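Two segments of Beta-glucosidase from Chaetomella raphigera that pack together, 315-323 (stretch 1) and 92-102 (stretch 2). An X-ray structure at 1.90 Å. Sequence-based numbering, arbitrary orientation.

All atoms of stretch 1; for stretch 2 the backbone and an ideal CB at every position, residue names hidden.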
ATOM      1  N   GLY A 315      -5.457   2.222  27.334  1.00 14.47           N
ATOM      2  CA  GLY A 315      -4.057   1.973  27.005  1.00 14.21           C
ATOM      3  C   GLY A 315      -3.036   3.094  27.275  1.00 14.36           C
ATOM      4  O   GLY A 315      -3.391   4.231  27.523  1.00 15.40           O
ATOM      5  N   PRO A 316      -1.750   2.780  27.190  1.00 14.66           N
ATOM      6  CA  PRO A 316      -0.756   3.852  27.344  1.00 14.25           C
ATOM      7  C   PRO A 316      -0.633   4.731  26.067  1.00 15.12           C
ATOM      8  O   PRO A 316      -1.124   4.336  24.952  1.00 14.49           O
ATOM      9  CB  PRO A 316       0.486   3.084  27.579  1.00 14.71           C
ATOM     10  CG  PRO A 316       0.312   1.856  26.800  1.00 14.93           C
ATOM     11  CD  PRO A 316      -1.117   1.485  26.987  1.00 14.31           C
ATOM     12  N   ASN A 317       0.022   5.877  26.201  1.00 13.43           N
ATOM     13  CA  ASN A 317       0.239   6.701  25.029  1.00 15.58           C
ATOM     14  C   ASN A 317       1.445   6.106  24.342  1.00 13.80           C
ATOM     15  O   ASN A 317       2.515   6.078  24.932  1.00 15.33           O
ATOM     16  CB  ASN A 317       0.476   8.117  25.415  1.00 16.26           C
ATOM     17  CG  ASN A 317       1.074   8.950  24.284  1.00 17.07           C
ATOM     18  OD1 ASN A 317       0.840   8.718  23.119  1.00 16.17           O
ATOM     19  ND2 ASN A 317       1.771   9.979  24.660  1.00 18.08           N
ATOM     20  N   VAL A 318       1.260   5.573  23.148  1.00 12.07           N
ATOM     21  CA  VAL A 318       2.357   4.878  22.472  1.00 11.37           C
ATOM     22  C   VAL A 318       2.968   5.686  21.309  1.00 11.22           C
ATOM     23  O   VAL A 318       3.726   5.133  20.543  1.00 11.93           O
ATOM     24  CB  VAL A 318       1.888   3.473  21.999  1.00 11.43           C
ATOM     25  CG1 VAL A 318       1.415   2.594  23.162  1.00 12.49           C
ATOM     26  CG2 VAL A 318       0.789   3.558  20.988  1.00 11.16           C
ATOM     27  N   GLN A 319       2.636   6.951  21.147  1.00 11.40           N
ATOM     28  CA  GLN A 319       3.073   7.730  19.970  1.00 12.00           C
ATOM     29  C   GLN A 319       4.572   7.873  19.844  1.00 12.27           C
ATOM     30  O   GLN A 319       5.076   7.982  18.738  1.00 12.23           O
ATOM     31  CB  GLN A 319       2.487   9.111  19.966  1.00 12.53           C
ATOM     32  CG  GLN A 319       0.960   9.068  19.803  1.00 13.79           C
ATOM     33  CD  GLN A 319       0.381  10.458  19.817  1.00 14.86           C
ATOM     34  OE1 GLN A 319       0.603  11.230  18.912  1.00 14.75           O
ATOM     35  NE2 GLN A 319      -0.332  10.797  20.894  1.00 15.94           N
ATOM     36  N   ALA A 320       5.252   7.923  20.981  1.00 12.40           N
ATOM     37  CA  ALA A 320       6.688   8.024  20.997  1.00 12.45           C
ATOM     38  C   ALA A 320       7.113   9.185  20.044  1.00 11.84           C
ATOM     39  O   ALA A 320       6.483  10.238  20.080  1.00 12.69           O
ATOM     40  CB  ALA A 320       7.302   6.667  20.651  1.00 11.98           C
ATOM     41  N   ASP A 321       8.158   8.993  19.237  1.00 12.05           N
ATOM     42  CA  ASP A 321       8.667   9.993  18.308  1.00 13.46           C
ATOM     43  C   ASP A 321       8.214   9.660  16.875  1.00 14.31           C
ATOM     44  O   ASP A 321       8.841  10.070  15.889  1.00 14.44           O
ATOM     45  CB  ASP A 321      10.223  10.049  18.394  1.00 14.57           C
ATOM     46  CG  ASP A 321      10.874   8.728  18.091  1.00 16.33           C
ATOM     47  OD1 ASP A 321      12.070   8.747  17.812  1.00 21.81           O
ATOM     48  OD2 ASP A 321      10.232   7.673  18.081  1.00 14.36           O
ATOM     49  N   HIS A 322       7.113   8.909  16.759  1.00 13.22           N
ATOM     50  CA  HIS A 322       6.699   8.399  15.423  1.00 13.26           C
ATOM     51  C   HIS A 322       6.174   9.441  14.481  1.00 12.92           C
ATOM     52  O   HIS A 322       6.018   9.167  13.284  1.00 14.74           O
ATOM     53  CB  HIS A 322       5.680   7.269  15.605  1.00 12.67           C
ATOM     54  CG  HIS A 322       6.223   6.111  16.381  1.00 12.05           C
ATOM     55  ND1 HIS A 322       5.442   5.364  17.256  1.00 12.23           N
ATOM     56  CD2 HIS A 322       7.478   5.604  16.469  1.00 11.71           C
ATOM     57  CE1 HIS A 322       6.188   4.423  17.798  1.00 11.68           C
ATOM     58  NE2 HIS A 322       7.423   4.554  17.355  1.00 11.39           N
ATOM     59  N   LYS A 323       5.909  10.661  14.976  1.00 13.78           N
ATOM     60  CA  LYS A 323       5.514  11.718  14.059  1.00 14.54           C
ATOM     61  C   LYS A 323       6.629  12.072  13.090  1.00 15.50           C
ATOM     62  O   LYS A 323       6.407  12.726  12.064  1.00 15.06           O
ATOM     63  CB  LYS A 323       5.019  12.960  14.810  1.00 15.06           C
ATOM     64  CG  LYS A 323       6.100  13.775  15.470  1.00 17.03           C
ATOM     65  CD  LYS A 323       5.507  14.991  16.149  1.00 20.03           C
ATOM     66  CE  LYS A 323       6.698  15.856  16.518  1.00 23.94           C
ATOM     67  NZ  LYS A 323       6.327  17.124  17.137  1.00 25.25           N
ATOM     68  N   UNK A  92       8.399  -0.212  11.159  1.00  9.68           N
ATOM     69  CA  UNK A  92       8.977  -0.303  12.520  1.00 10.52           C
ATOM     70  C   UNK A  92       8.139   0.505  13.512  1.00 10.68           C
ATOM     71  O   UNK A  92       7.786   0.037  14.628  1.00 10.14           O
ATOM     72  CB  UNK A  92      10.423   0.197  12.529  1.00 10.52           C
ATOM     73  N   UNK A  93       7.814   1.737  13.129  1.00 10.29           N
ATOM     74  CA  UNK A  93       7.080   2.613  14.032  1.00 10.47           C
ATOM     75  C   UNK A  93       5.672   2.062  14.314  1.00 11.13           C
ATOM     76  O   UNK A  93       5.242   2.045  15.460  1.00  9.91           O
ATOM     77  CB  UNK A  93       6.991   4.021  13.441  1.00 10.47           C
ATOM     78  N   UNK A  94       5.003   1.534  13.287  1.00 10.61           N
ATOM     79  CA  UNK A  94       3.676   0.922  13.483  1.00 11.84           C
ATOM     80  C   UNK A  94       3.766  -0.265  14.402  1.00 11.56           C
ATOM     81  O   UNK A  94       2.957  -0.452  15.330  1.00 10.84           O
ATOM     82  CB  UNK A  94       3.065   0.495  12.147  1.00 11.84           C
ATOM     83  N   UNK A  95       4.722  -1.121  14.092  1.00 11.44           N
ATOM     84  CA  UNK A  95       4.886  -2.313  14.911  1.00 10.95           C
ATOM     85  C   UNK A  95       5.265  -2.017  16.354  1.00 10.58           C
ATOM     86  O   UNK A  95       4.800  -2.739  17.282  1.00 10.70           O
ATOM     87  CB  UNK A  95       5.949  -3.219  14.286  1.00 10.95           C
ATOM     88  N   UNK A  96       6.092  -1.004  16.563  1.00 10.76           N
ATOM     89  CA  UNK A  96       6.336  -0.517  17.952  1.00 11.21           C
ATOM     90  C   UNK A  96       5.095  -0.149  18.735  1.00 11.74           C
ATOM     91  O   UNK A  96       4.899  -0.578  19.933  1.00 10.33           O
ATOM     92  CB  UNK A  96       7.247   0.711  17.912  1.00 11.21           C
ATOM     93  N   UNK A  97       4.201   0.588  18.074  1.00 11.24           N
ATOM     94  CA  UNK A  97       2.943   0.930  18.709  1.00 10.90           C
ATOM     95  C   UNK A  97       2.055  -0.330  19.004  1.00 10.96           C
ATOM     96  O   UNK A  97       1.411  -0.422  20.067  1.00 11.66           O
ATOM     97  CB  UNK A  97       2.187   1.913  17.814  1.00 10.90           C
ATOM     98  N   UNK A  98       1.932  -1.213  18.007  1.00 11.56           N
ATOM     99  CA  UNK A  98       1.112  -2.408  18.103  1.00 11.32           C
ATOM    100  C   UNK A  98       1.618  -3.244  19.337  1.00 12.75           C
ATOM    101  O   UNK A  98       0.823  -3.632  20.235  1.00 11.28           O
ATOM    102  CB  UNK A  98       1.182  -3.213  16.803  1.00 11.32           C
ATOM    103  N   UNK A  99       2.925  -3.531  19.386  1.00 13.43           N
ATOM    104  CA  UNK A  99       3.480  -4.312  20.485  1.00 12.89           C
ATOM    105  C   UNK A  99       3.192  -3.671  21.842  1.00 13.26           C
ATOM    106  O   UNK A  99       2.822  -4.361  22.820  1.00 13.64           O
ATOM    107  CB  UNK A  99       4.989  -4.480  20.298  1.00 12.89           C
ATOM    108  N   UNK A 100       3.412  -2.359  21.909  1.00 12.01           N
ATOM    109  CA  UNK A 100       3.288  -1.644  23.174  1.00 12.93           C
ATOM    110  C   UNK A 100       1.830  -1.722  23.710  1.00 12.71           C
ATOM    111  O   UNK A 100       1.610  -1.667  24.913  1.00 12.85           O
ATOM    112  CB  UNK A 100       3.717  -0.187  22.993  1.00 12.93           C
ATOM    113  N   UNK A 101       0.845  -1.826  22.800  1.00 11.65           N
ATOM    114  CA  UNK A 101      -0.545  -2.072  23.118  1.00 11.55           C
ATOM    115  C   UNK A 101      -0.954  -3.538  23.332  1.00 12.63           C
ATOM    116  O   UNK A 101      -2.115  -3.802  23.578  1.00 12.90           O
ATOM    117  CB  UNK A 101      -1.401  -1.485  21.994  1.00 11.55           C
ATOM    118  N   UNK A 102      -0.034  -4.483  23.135  1.00 11.42           N
ATOM    119  CA  UNK A 102      -0.272  -5.878  23.350  1.00 12.30           C
ATOM    120  C   UNK A 102      -0.969  -6.496  22.140  1.00 12.67           C
ATOM    121  O   UNK A 102      -1.471  -7.583  22.212  1.00 11.54           O
ATOM    122  CB  UNK A 102      -1.100  -6.083  24.620  1.00 12.30           C
TER

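Stretch 2 is helical from 92 to 100, so the side facing stretch 1 should recur every three to four residues. Of the CA atoms, Val318 CA lies 5.5 Å from the CA of 97, and His322 CA lies 6.0 Å from the CA of 93, which places the His322 ring against the early turns and Val318 against the later ones.

At position 92 the CA-to-CB bond points sideways and nothing of stretch 1 lies within 5.5 Å of the ideal CB. The contact sets no preference; the residue is Leu92.

Position 93 points toward stretch 1, and its ideal CB is already 3.5 Å from His322 CD2. So tight a fit favours a small side chain, alanine before serine. It is Ala93, whose CB sits 3.9 Å from the centroid of the His322 ring and 28° off the ring normal, a CH-pi contact over the face. The backbone adds to this, with Ala93 O 3.5 Å from His322 CE1.

Positions 94 and 95 point away, with no atom of stretch 1 near their ideal CB atoms. Stretch 1 therefore does not discriminate here, and ordinary helical angles at 95 do not call for glycine. They are Leu94 and Gly95.

Position 96 points toward stretch 1, its ideal CB 3.9 Å from His322 CE1. The nearby imidazole NE2 is a possible hydrogen-bonding partner, so a polar chain of moderate length, such as glutamine or glutamate, would suit. Gln96, with chi1 m and chi2 t, brings its amide oxygen near the ring plane: His322 NE2 donates to Gln96 OE1 at 2.9 Å, with an N-H...O angle of 146°.

Position 97 starts sideways, but its ideal CB is 3.8 Å from Val318 CG2 and 4.7 Å from His322 CE1. A chain here can pass the valine with its aliphatic part and reach ND1 with an acceptor; glutamate or glutamine would serve. Glu97 does both. Its CB packs 3.7 Å from Val318 CG2, and its OE2 accepts from His322 ND1 at a short 2.5 Å and 157°. Both ring nitrogens are thus engaged at the ring edge, NE2 by Gln96 and ND1 by Glu97.

Positions 98 and 99 lie beyond 5.5 Å of stretch 1 at the ideal CB, and 98 points away. Many residues would fit; they are Ala98 and Lys99.

Position 100 points toward stretch 1, with its ideal CB 3.6 Å from Val318 CG1. A small apolar group matches this close methyl. Ala100 CB lies 3.7 Å from Val318 CG1.

Position 101 points sideways, its ideal CB 5.1 Å from Val318 CG1, leaving room for a longer apolar chain to reach back. Leu101, chi1 m and chi2 t, does so: its CD2 lies 3.7 Å from Val318 CG1 and 4.0 Å from Pro316 CD.

Position 102 is out of reach, but its phi/psi of 82/17 favours glycine, with asparagine a lesser candidate. Gly102 completes a Schellman motif, its N bonding to Lys99 O at 2.9 Å.

Stretch 2 92-102: LALGQEAKALG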
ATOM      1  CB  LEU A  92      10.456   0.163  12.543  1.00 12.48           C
ATOM      2  CG  LEU A  92      11.205   0.028  13.862  1.00 14.14           C
ATOM      3  CD1 LEU A  92      11.470  -1.454  14.188  1.00 15.28           C
ATOM      4  CD2 LEU A  92      12.529   0.826  13.856  1.00 15.67           C
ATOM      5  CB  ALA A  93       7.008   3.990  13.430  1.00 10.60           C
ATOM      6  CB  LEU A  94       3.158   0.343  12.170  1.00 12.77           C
ATOM      7  CG  LEU A  94       1.701   0.284  11.838  1.00 15.36           C
ATOM      8  CD1 LEU A  94       1.411  -0.763  10.773  1.00 14.63           C
ATOM      9  CD2 LEU A  94       0.584   0.543  12.867  1.00 15.89           C
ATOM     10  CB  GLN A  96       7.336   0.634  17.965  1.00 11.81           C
ATOM     11  CG  GLN A  96       8.737   0.137  17.649  1.00 12.49           C
ATOM     12  CD  GLN A  96       9.698   1.241  17.429  1.00 14.31           C
ATOM     13  OE1 GLN A  96       9.318   2.400  17.163  1.00 15.59           O
ATOM     14  NE2 GLN A  96      10.983   0.895  17.521  1.00 15.39           N
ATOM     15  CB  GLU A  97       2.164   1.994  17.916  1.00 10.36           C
ATOM     16  CG  GLU A  97       2.931   3.291  17.808  1.00 10.21           C
ATOM     17  CD  GLU A  97       2.167   4.534  17.347  1.00 10.75           C
ATOM     18  OE1 GLU A  97       0.922   4.534  17.133  1.00 10.51           O
ATOM     19  OE2 GLU A  97       2.910   5.562  17.153  1.00 11.02           O
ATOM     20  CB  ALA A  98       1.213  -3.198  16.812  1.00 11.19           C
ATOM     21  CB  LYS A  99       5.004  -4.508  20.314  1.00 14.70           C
ATOM     22  CG  LYS A  99       5.649  -5.085  21.586  1.00 15.81           C
ATOM     23  CD  LYS A  99       6.944  -5.867  21.322  1.00 17.91           C
ATOM     24  CE  LYS A  99       7.544  -6.374  22.670  1.00 19.25           C
ATOM     25  NZ  LYS A  99       9.068  -6.367  22.686  1.00 19.90           N
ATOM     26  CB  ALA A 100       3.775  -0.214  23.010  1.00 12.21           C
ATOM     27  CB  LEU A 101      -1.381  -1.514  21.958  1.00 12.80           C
ATOM     28  CG  LEU A 101      -1.326   0.029  21.881  1.00 12.58           C
ATOM     29  CD1 LEU A 101      -2.105   0.568  20.673  1.00 13.47           C
ATOM     30  CD2 LEU A 101      -1.795   0.749  23.125  1.00 13.29           C
TER
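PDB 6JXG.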